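Local structure of integral membrane indolylacetylinositol arabinosyltransferase EmbC (Mycolicibacterium smegmatis, 7BVE) at residues A[526-537]-A[555-563]; A[600-608]-A[661-672]. The protein probably acts as a membrane-embedded arabinosyltransferase that polymerises arabinose into the arabinan of the mycobacterial cell wall. All coordinates share one frame; numbering follows the deposited sequence.

Contact 1 (A[526-537]-A[555-563])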
loop_
_atom_site.group_PDB
_atom_site.type_symbol
_atom_site.label_atom_id
_atom_site.label_comp_id
_atom_site.label_asym_id
_atom_site.label_seq_id
_atom_site.Cartn_x
_atom_site.Cartn_y
_atom_site.Cartn_z
ATOM N N LEU A 526 -3.312 -5.531 -21.605
ATOM C CA LEU A 526 -4.748 -5.770 -21.737
ATOM C C LEU A 526 -5.547 -4.477 -21.627
ATOM O O LEU A 526 -6.482 -4.246 -22.407
ATOM C CB LEU A 526 -5.212 -6.761 -20.677
ATOM C CG LEU A 526 -6.699 -7.098 -20.714
ATOM C CD1 LEU A 526 -7.026 -7.842 -21.975
ATOM C CD2 LEU A 526 -7.097 -7.894 -19.502
ATOM N N LEU A 527 -5.180 -3.611 -20.676
ATOM C CA LEU A 527 -5.896 -2.343 -20.525
ATOM C C LEU A 527 -5.683 -1.420 -21.722
ATOM O O LEU A 527 -6.615 -0.729 -22.151
ATOM C CB LEU A 527 -5.476 -1.646 -19.236
ATOM C CG LEU A 527 -5.909 -2.324 -17.942
ATOM C CD1 LEU A 527 -5.349 -1.581 -16.755
ATOM C CD2 LEU A 527 -7.411 -2.393 -17.860
ATOM N N LEU A 528 -4.476 -1.427 -22.296
ATOM C CA LEU A 528 -4.197 -0.619 -23.484
ATOM C C LEU A 528 -5.019 -1.076 -24.686
ATOM O O LEU A 528 -5.619 -0.252 -25.392
ATOM C CB LEU A 528 -2.706 -0.680 -23.803
ATOM C CG LEU A 528 -2.155 0.159 -24.951
ATOM C CD1 LEU A 528 -2.264 1.628 -24.638
ATOM C CD2 LEU A 528 -0.728 -0.225 -25.221
ATOM N N ALA A 529 -5.067 -2.391 -24.928
ATOM C CA ALA A 529 -5.828 -2.917 -26.062
ATOM C C ALA A 529 -7.325 -2.688 -25.895
ATOM O O ALA A 529 -8.028 -2.376 -26.869
ATOM C CB ALA A 529 -5.535 -4.403 -26.242
ATOM N N LEU A 530 -7.826 -2.801 -24.661
ATOM C CA LEU A 530 -9.239 -2.545 -24.411
ATOM C C LEU A 530 -9.591 -1.079 -24.630
ATOM O O LEU A 530 -10.647 -0.770 -25.196
ATOM C CB LEU A 530 -9.597 -2.976 -22.995
ATOM C CG LEU A 530 -11.054 -2.849 -22.572
ATOM C CD1 LEU A 530 -11.931 -3.758 -23.391
ATOM C CD2 LEU A 530 -11.185 -3.161 -21.106
ATOM N N ALA A 531 -8.706 -0.163 -24.222
ATOM C CA ALA A 531 -8.974 1.261 -24.411
ATOM C C ALA A 531 -8.962 1.651 -25.883
ATOM O O ALA A 531 -9.784 2.465 -26.317
ATOM C CB ALA A 531 -7.960 2.092 -23.636
ATOM N N VAL A 532 -8.055 1.069 -26.671
ATOM C CA VAL A 532 -8.022 1.386 -28.099
ATOM C C VAL A 532 -9.253 0.831 -28.812
ATOM O O VAL A 532 -9.826 1.489 -29.694
ATOM C CB VAL A 532 -6.710 0.875 -28.717
ATOM C CG1 VAL A 532 -6.676 1.079 -30.213
ATOM C CG2 VAL A 532 -5.583 1.620 -28.102
ATOM N N SER A 533 -9.720 -0.354 -28.402
ATOM C CA SER A 533 -10.927 -0.913 -29.004
ATOM C C SER A 533 -12.166 -0.089 -28.665
ATOM O O SER A 533 -13.012 0.151 -29.537
ATOM C CB SER A 533 -11.101 -2.353 -28.548
ATOM O OG SER A 533 -9.992 -3.131 -28.941
ATOM N N ILE A 534 -12.276 0.380 -27.416
ATOM C CA ILE A 534 -13.407 1.223 -27.019
ATOM C C ILE A 534 -13.376 2.563 -27.749
ATOM O O ILE A 534 -14.414 3.062 -28.200
ATOM C CB ILE A 534 -13.423 1.408 -25.489
ATOM C CG1 ILE A 534 -13.768 0.102 -24.790
ATOM C CG2 ILE A 534 -14.411 2.461 -25.055
ATOM C CD1 ILE A 534 -13.585 0.166 -23.307
ATOM N N ALA A 535 -12.185 3.149 -27.914
ATOM C CA ALA A 535 -12.081 4.442 -28.584
ATOM C C ALA A 535 -12.414 4.343 -30.066
ATOM O O ALA A 535 -13.040 5.250 -30.624
ATOM C CB ALA A 535 -10.684 5.018 -28.397
ATOM N N MET A 536 -12.026 3.248 -30.718
ATOM C CA MET A 536 -12.369 3.092 -32.127
ATOM C C MET A 536 -13.836 2.719 -32.312
ATOM O O MET A 536 -14.430 3.044 -33.343
ATOM C CB MET A 536 -11.446 2.059 -32.762
ATOM C CG MET A 536 -11.546 1.938 -34.267
ATOM S SD MET A 536 -11.142 3.470 -35.103
ATOM C CE MET A 536 -9.396 3.570 -34.765
ATOM N N THR A 537 -14.448 2.061 -31.326
ATOM C CA THR A 537 -15.883 1.801 -31.398
ATOM C C THR A 537 -16.699 3.069 -31.170
ATOM O O THR A 537 -17.747 3.248 -31.798
ATOM C CB THR A 537 -16.254 0.722 -30.381
ATOM O OG1 THR A 537 -15.442 -0.431 -30.612
ATOM C CG2 THR A 537 -17.694 0.300 -30.519
ATOM N N ILE A 555 -16.255 -6.728 -26.336
ATOM C CA ILE A 555 -15.933 -5.575 -25.490
ATOM C C ILE A 555 -16.816 -5.544 -24.239
ATOM O O ILE A 555 -16.338 -5.271 -23.124
ATOM C CB ILE A 555 -16.043 -4.277 -26.310
ATOM C CG1 ILE A 555 -15.035 -4.298 -27.454
ATOM C CG2 ILE A 555 -15.777 -3.072 -25.451
ATOM C CD1 ILE A 555 -15.237 -3.209 -28.455
ATOM N N GLY A 556 -18.097 -5.898 -24.392
ATOM C CA GLY A 556 -18.993 -5.925 -23.246
ATOM C C GLY A 556 -18.640 -6.992 -22.228
ATOM O O GLY A 556 -18.686 -6.742 -21.024
ATOM N N ILE A 557 -18.265 -8.186 -22.697
ATOM C CA ILE A 557 -17.882 -9.265 -21.786
ATOM C C ILE A 557 -16.605 -8.919 -21.028
ATOM O O ILE A 557 -16.495 -9.197 -19.828
ATOM C CB ILE A 557 -17.767 -10.588 -22.565
ATOM C CG1 ILE A 557 -19.161 -11.112 -22.855
ATOM C CG2 ILE A 557 -16.992 -11.637 -21.827
ATOM C CD1 ILE A 557 -19.171 -12.305 -23.682
ATOM N N THR A 558 -15.659 -8.235 -21.680
ATOM C CA THR A 558 -14.427 -7.863 -20.981
ATOM C C THR A 558 -14.674 -6.797 -19.910
ATOM O O THR A 558 -14.119 -6.875 -18.801
ATOM C CB THR A 558 -13.391 -7.390 -21.987
ATOM O OG1 THR A 558 -13.262 -8.380 -23.013
ATOM C CG2 THR A 558 -12.041 -7.225 -21.323
ATOM N N ILE A 559 -15.549 -5.829 -20.194
ATOM C CA ILE A 559 -15.857 -4.794 -19.202
ATOM C C ILE A 559 -16.639 -5.378 -18.023
ATOM O O ILE A 559 -16.357 -5.069 -16.855
ATOM C CB ILE A 559 -16.600 -3.622 -19.869
ATOM C CG1 ILE A 559 -15.677 -2.923 -20.856
ATOM C CG2 ILE A 559 -17.062 -2.601 -18.853
ATOM C CD1 ILE A 559 -16.379 -1.938 -21.728
ATOM N N ILE A 560 -17.602 -6.264 -18.298
ATOM C CA ILE A 560 -18.374 -6.834 -17.195
ATOM C C ILE A 560 -17.530 -7.835 -16.400
ATOM O O ILE A 560 -17.745 -8.017 -15.200
ATOM C CB ILE A 560 -19.691 -7.445 -17.718
ATOM C CG1 ILE A 560 -20.523 -6.381 -18.414
ATOM C CG2 ILE A 560 -20.589 -7.902 -16.594
ATOM C CD1 ILE A 560 -21.684 -6.944 -19.197
ATOM N N SER A 561 -16.511 -8.438 -17.018
ATOM C CA SER A 561 -15.593 -9.288 -16.261
ATOM C C SER A 561 -14.737 -8.476 -15.297
ATOM O O SER A 561 -14.558 -8.877 -14.138
ATOM C CB SER A 561 -14.711 -10.082 -17.219
ATOM O OG SER A 561 -15.489 -10.959 -18.010
ATOM N N PHE A 562 -14.211 -7.328 -15.755
ATOM C CA PHE A 562 -13.513 -6.413 -14.845
ATOM C C PHE A 562 -14.400 -5.934 -13.703
ATOM O O PHE A 562 -13.930 -5.792 -12.570
ATOM C CB PHE A 562 -12.973 -5.194 -15.582
ATOM C CG PHE A 562 -11.634 -5.394 -16.200
ATOM C CD1 PHE A 562 -10.498 -5.398 -15.405
ATOM C CD2 PHE A 562 -11.488 -5.506 -17.567
ATOM C CE1 PHE A 562 -9.255 -5.553 -15.951
ATOM C CE2 PHE A 562 -10.246 -5.660 -18.127
ATOM C CZ PHE A 562 -9.126 -5.682 -17.322
ATOM N N LEU A 563 -15.676 -5.658 -13.975
ATOM C CA LEU A 563 -16.533 -5.174 -12.894
ATOM C C LEU A 563 -16.939 -6.293 -11.945
ATOM O O LEU A 563 -17.093 -6.064 -10.745
ATOM C CB LEU A 563 -17.774 -4.485 -13.447
ATOM C CG LEU A 563 -17.531 -3.136 -14.109
ATOM C CD1 LEU A 563 -18.819 -2.613 -14.697
ATOM C CD2 LEU A 563 -16.963 -2.163 -13.104
#
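F562 fills the wide end of the gap between helices 526-537 and 555-563, where three leucines close obliquely on its ring. The CD2 methyls of L526 and L527 each lie 3.7 Å from F562 CZ, while L530 CD2 comes within 4.0 Å of F562 CE2. L526 leaves its backbone toward the opposite helix, whereas L527 starts off to one side and only its end bends in. L530 has CG anti to the backbone N (chi1 -177°), which carries its forked end across the gap: CD2 slides past the phenyl group and CD1 meets T558 CG2 tip to tip. Further along, beta-branched side chains take over. I534 CD1 reaches I559 CD1 head-on at 3.8 Å, and I534 CG1 lies the same distance from I555 CG2. I555 CD1 runs past T537, 3.5 Å from T537 OG1.

Hydroxyls fit here because the helices themselves satisfy them: T537 OG1 donates to S533 O (2.7 Å), S533 OG to A529 O, and T558 OG1 bonds to I554 O. No hydrogen bond crosses the gap, as expected of apolar packing in a membrane bundle. The axes come no closer than 11.3 Å and cross at 131°, and side chains span the gap. L586 of helix 582-592 packs on L526, L530 and T558, F579 stacks on F562, and helix 602-619 covers L528 and V532.

Contact 2 (A[600-608]-A[661-672]); sequences KSRRNRTVF and VAAWFHFSGRDV
R602 and F665 form the centre of a surface contact between two nearly antiparallel helix ends of the membrane bundle: the start of helix 602-619 lies against the end of helix 647-668 and the turn that follows it. The axes are 8.7 Å apart at 168°, close enough for small residues to meet: A662 CB touches T606 CG2 at 3.8 Å and V607 CG2 at 3.9 Å.

R602 CD stands 4.1 Å above the centroid of the F665 ring, a CH-pi contact, and NE follows over the same face toward the rim. V672 CG2 lies over the opposite face of the guanidinium, toward its rim, so the group is flanked on both sides, with the F665 ring tilted 32° from its plane. With CG wedged between the backbone N and carbonyl carbon (chi1 65°) and a bend at chi3, R602 brings NH1 to D671 O, at the guanidinium edge, in a weak hydrogen bond of 3.2 Å, tentative because D671 is poorly ordered. R676 NH2, a like charge, lies near R602 NH2. Arginine suits this position because its flat head packs on both faces while its edge donates.

T606 OG1 meets the edge of the F665 ring and donates to R602 O (2.7 Å). R603 NH2 sits over one face of the H666 imidazole, 3.5 Å from H666 CD2, while R603 NE donates to N604 OD1 from above the amide's carbonyl plane. At G669 the chain adopts positive phi, easy for glycine, and turns back toward R602. P688 and L689 of helix 688-710 pack on F608, and I439 of the second subunit touches F667.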
loop_
_atom_site.group_PDB
_atom_site.type_symbol
_atom_site.label_atom_id
_atom_site.label_comp_id
_atom_site.label_asym_id
_atom_site.label_seq_id
_atom_site.Cartn_x
_atom_site.Cartn_y
_atom_site.Cartn_z
ATOM N N LYS A 600 -6.295 6.291 -40.175
ATOM C CA LYS A 600 -5.789 6.859 -41.416
ATOM C C LYS A 600 -4.622 7.821 -41.246
ATOM O O LYS A 600 -3.879 8.030 -42.208
ATOM C CB LYS A 600 -6.909 7.595 -42.145
ATOM C CG LYS A 600 -8.068 6.730 -42.589
ATOM C CD LYS A 600 -7.671 5.829 -43.737
ATOM C CE LYS A 600 -8.879 5.104 -44.297
ATOM N NZ LYS A 600 -8.511 4.207 -45.423
ATOM N N SER A 601 -4.443 8.427 -40.079
ATOM C CA SER A 601 -3.416 9.439 -39.884
ATOM C C SER A 601 -2.233 8.837 -39.147
ATOM O O SER A 601 -2.413 8.158 -38.135
ATOM C CB SER A 601 -3.954 10.619 -39.087
ATOM O OG SER A 601 -4.176 10.227 -37.753
ATOM N N ARG A 602 -1.024 9.115 -39.636
ATOM C CA ARG A 602 0.167 8.546 -39.024
ATOM C C ARG A 602 0.563 9.258 -37.738
ATOM O O ARG A 602 1.381 8.727 -36.976
ATOM C CB ARG A 602 1.305 8.558 -40.034
ATOM C CG ARG A 602 1.743 9.922 -40.443
ATOM C CD ARG A 602 2.717 9.854 -41.597
ATOM N NE ARG A 602 3.872 9.025 -41.282
ATOM C CZ ARG A 602 4.829 8.716 -42.148
ATOM N NH1 ARG A 602 4.801 9.209 -43.377
ATOM N NH2 ARG A 602 5.836 7.939 -41.773
ATOM N N ARG A 603 -0.012 10.434 -37.480
ATOM C CA ARG A 603 0.098 11.088 -36.179
ATOM C C ARG A 603 -0.470 10.197 -35.080
ATOM O O ARG A 603 0.172 9.970 -34.046
ATOM C CB ARG A 603 -0.638 12.431 -36.251
ATOM C CG ARG A 603 -0.422 13.443 -35.132
ATOM C CD ARG A 603 -1.443 13.348 -34.015
ATOM N NE ARG A 603 -2.817 13.346 -34.504
ATOM C CZ ARG A 603 -3.516 14.430 -34.816
ATOM N NH1 ARG A 603 -4.760 14.306 -35.250
ATOM N NH2 ARG A 603 -2.978 15.630 -34.697
ATOM N N ASN A 604 -1.661 9.640 -35.320
ATOM C CA ASN A 604 -2.319 8.795 -34.330
ATOM C C ASN A 604 -1.594 7.469 -34.155
ATOM O O ASN A 604 -1.502 6.944 -33.039
ATOM C CB ASN A 604 -3.764 8.552 -34.746
ATOM C CG ASN A 604 -4.603 9.798 -34.689
ATOM O OD1 ASN A 604 -4.477 10.605 -33.779
ATOM N ND2 ASN A 604 -5.481 9.954 -35.660
ATOM N N ARG A 605 -1.057 6.924 -35.244
ATOM C CA ARG A 605 -0.328 5.666 -35.159
ATOM C C ARG A 605 0.986 5.832 -34.407
ATOM O O ARG A 605 1.387 4.945 -33.641
ATOM C CB ARG A 605 -0.091 5.111 -36.557
ATOM C CG ARG A 605 -1.355 4.644 -37.239
ATOM C CD ARG A 605 -1.022 3.750 -38.393
ATOM N NE ARG A 605 -0.371 4.447 -39.488
ATOM C CZ ARG A 605 -1.018 4.914 -40.544
ATOM N NH1 ARG A 605 -0.362 5.534 -41.504
ATOM N NH2 ARG A 605 -2.322 4.737 -40.652
ATOM N N THR A 606 1.649 6.978 -34.571
ATOM C CA THR A 606 2.862 7.233 -33.804
ATOM C C THR A 606 2.551 7.458 -32.324
ATOM O O THR A 606 3.321 7.035 -31.452
ATOM C CB THR A 606 3.598 8.422 -34.409
ATOM O OG1 THR A 606 3.790 8.180 -35.805
ATOM C CG2 THR A 606 4.954 8.583 -33.789
ATOM N N VAL A 607 1.408 8.082 -32.018
ATOM C CA VAL A 607 1.006 8.251 -30.619
ATOM C C VAL A 607 0.690 6.900 -29.971
ATOM O O VAL A 607 1.034 6.657 -28.804
ATOM C CB VAL A 607 -0.174 9.239 -30.528
ATOM C CG1 VAL A 607 -0.772 9.277 -29.141
ATOM C CG2 VAL A 607 0.291 10.624 -30.871
ATOM N N PHE A 608 0.086 5.981 -30.729
ATOM C CA PHE A 608 -0.172 4.649 -30.185
ATOM C C PHE A 608 1.118 3.862 -29.967
ATOM O O PHE A 608 1.240 3.135 -28.972
ATOM C CB PHE A 608 -1.123 3.875 -31.091
ATOM C CG PHE A 608 -1.351 2.463 -30.649
ATOM C CD1 PHE A 608 -2.075 2.189 -29.505
ATOM C CD2 PHE A 608 -0.841 1.408 -31.381
ATOM C CE1 PHE A 608 -2.268 0.888 -29.099
ATOM C CE2 PHE A 608 -1.042 0.106 -30.978
ATOM C CZ PHE A 608 -1.763 -0.150 -29.838
ATOM N N VAL A 661 8.426 12.764 -32.666
ATOM C CA VAL A 661 8.174 12.440 -34.072
ATOM C C VAL A 661 6.701 12.645 -34.417
ATOM O O VAL A 661 6.368 13.157 -35.495
ATOM C CB VAL A 661 8.644 11.006 -34.384
ATOM C CG1 VAL A 661 8.308 10.616 -35.797
ATOM C CG2 VAL A 661 10.127 10.894 -34.198
ATOM N N ALA A 662 5.798 12.294 -33.494
ATOM C CA ALA A 662 4.370 12.524 -33.717
ATOM C C ALA A 662 4.039 14.009 -33.788
ATOM O O ALA A 662 3.182 14.425 -34.576
ATOM C CB ALA A 662 3.550 11.861 -32.616
ATOM N N ALA A 663 4.723 14.828 -32.984
ATOM C CA ALA A 663 4.506 16.272 -33.035
ATOM C C ALA A 663 5.032 16.877 -34.330
ATOM O O ALA A 663 4.450 17.834 -34.853
ATOM C CB ALA A 663 5.156 16.944 -31.831
ATOM N N TRP A 664 6.126 16.334 -34.869
ATOM C CA TRP A 664 6.585 16.796 -36.177
ATOM C C TRP A 664 5.614 16.401 -37.282
ATOM O O TRP A 664 5.403 17.168 -38.228
ATOM C CB TRP A 664 7.964 16.243 -36.495
ATOM C CG TRP A 664 8.493 16.751 -37.793
ATOM C CD1 TRP A 664 8.942 18.010 -38.060
ATOM C CD2 TRP A 664 8.581 16.027 -39.022
ATOM N NE1 TRP A 664 9.333 18.107 -39.371
ATOM C CE2 TRP A 664 9.119 16.901 -39.983
ATOM C CE3 TRP A 664 8.273 14.719 -39.398
ATOM C CZ2 TRP A 664 9.351 16.511 -41.298
ATOM C CZ3 TRP A 664 8.507 14.333 -40.703
ATOM C CH2 TRP A 664 9.039 15.225 -41.637
ATOM N N PHE A 665 5.029 15.203 -37.184
ATOM C CA PHE A 665 3.975 14.790 -38.113
ATOM C C PHE A 665 2.762 15.702 -38.030
ATOM O O PHE A 665 2.106 15.970 -39.042
ATOM C CB PHE A 665 3.557 13.351 -37.824
ATOM C CG PHE A 665 4.483 12.325 -38.379
ATOM C CD1 PHE A 665 5.246 12.590 -39.495
ATOM C CD2 PHE A 665 4.616 11.103 -37.756
ATOM C CE1 PHE A 665 6.097 11.640 -39.998
ATOM C CE2 PHE A 665 5.472 10.154 -38.248
ATOM C CZ PHE A 665 6.213 10.423 -39.370
ATOM N N HIS A 666 2.435 16.160 -36.823
ATOM C CA HIS A 666 1.316 17.078 -36.638
ATOM C C HIS A 666 1.592 18.429 -37.281
ATOM O O HIS A 666 0.789 18.922 -38.080
ATOM C CB HIS A 666 1.043 17.246 -35.147
ATOM C CG HIS A 666 -0.158 18.078 -34.831
ATOM N ND1 HIS A 666 -0.391 18.584 -33.573
ATOM C CD2 HIS A 666 -1.203 18.475 -35.596
ATOM C CE1 HIS A 666 -1.520 19.267 -33.577
ATOM N NE2 HIS A 666 -2.031 19.218 -34.793
ATOM N N PHE A 667 2.722 19.047 -36.940
ATOM C CA PHE A 667 2.968 20.425 -37.346
ATOM C C PHE A 667 3.460 20.554 -38.779
ATOM O O PHE A 667 3.336 21.633 -39.358
ATOM C CB PHE A 667 3.958 21.072 -36.386
ATOM C CG PHE A 667 3.380 21.347 -35.035
ATOM C CD1 PHE A 667 2.020 21.516 -34.875
ATOM C CD2 PHE A 667 4.187 21.383 -33.917
ATOM C CE1 PHE A 667 1.481 21.752 -33.632
ATOM C CE2 PHE A 667 3.652 21.616 -32.668
ATOM C CZ PHE A 667 2.298 21.800 -32.528
ATOM N N SER A 668 3.998 19.495 -39.373
ATOM C CA SER A 668 4.417 19.577 -40.764
ATOM C C SER A 668 3.274 19.363 -41.747
ATOM O O SER A 668 3.392 19.779 -42.903
ATOM C CB SER A 668 5.519 18.558 -41.046
ATOM O OG SER A 668 6.680 18.854 -40.295
ATOM N N GLY A 669 2.182 18.735 -41.321
ATOM C CA GLY A 669 1.077 18.443 -42.212
ATOM C C GLY A 669 1.425 17.398 -43.249
ATOM O O GLY A 669 1.316 17.651 -44.452
ATOM N N ARG A 670 1.850 16.217 -42.798
ATOM C CA ARG A 670 2.343 15.169 -43.680
ATOM C C ARG A 670 1.617 13.857 -43.412
ATOM O O ARG A 670 1.156 13.598 -42.297
ATOM C CB ARG A 670 3.853 14.970 -43.509
ATOM C CG ARG A 670 4.680 16.190 -43.862
ATOM C CD ARG A 670 4.552 16.514 -45.338
ATOM N NE ARG A 670 5.074 15.436 -46.173
ATOM C CZ ARG A 670 4.794 15.289 -47.463
ATOM N NH1 ARG A 670 5.313 14.276 -48.145
ATOM N NH2 ARG A 670 3.994 16.153 -48.073
ATOM N N ASP A 671 1.519 13.033 -44.455
ATOM C CA ASP A 671 0.920 11.703 -44.394
ATOM C C ASP A 671 1.848 10.697 -45.071
ATOM O O ASP A 671 3.001 10.996 -45.391
ATOM C CB ASP A 671 -0.475 11.681 -45.029
ATOM C CG ASP A 671 -1.519 12.350 -44.162
ATOM O OD1 ASP A 671 -1.377 12.317 -42.921
ATOM O OD2 ASP A 671 -2.484 12.906 -44.722
ATOM N N VAL A 672 1.330 9.490 -45.297
ATOM C CA VAL A 672 2.160 8.348 -45.670
ATOM C C VAL A 672 1.723 7.694 -46.980
ATOM O O VAL A 672 2.548 7.018 -47.620
ATOM C CB VAL A 672 2.196 7.305 -44.527
ATOM C CG1 VAL A 672 0.888 6.540 -44.438
ATOM C CG2 VAL A 672 3.404 6.370 -44.607
#

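How the contacts relate
Contact 1 is the more deeply set: half of its touching residues are buried and it lies about 32 Å from the chain's centre, against about 51 Å for contact 2, measured to contact centres. The first joins helices 517-539 and 548-564 through methyls and one phenyl ring. The second, at exposed helix ends, uses arginines, aromatic rings and a backbone carbonyl. They share no helix, yet they meet directly: F608 CE1 lies 3.5 Å from V532 CG2 and 4.2 Å from L528 CG. Helix 602-619 therefore packs on helix 517-539 as well as on helix 647-668, linking the two pairs within the membrane region.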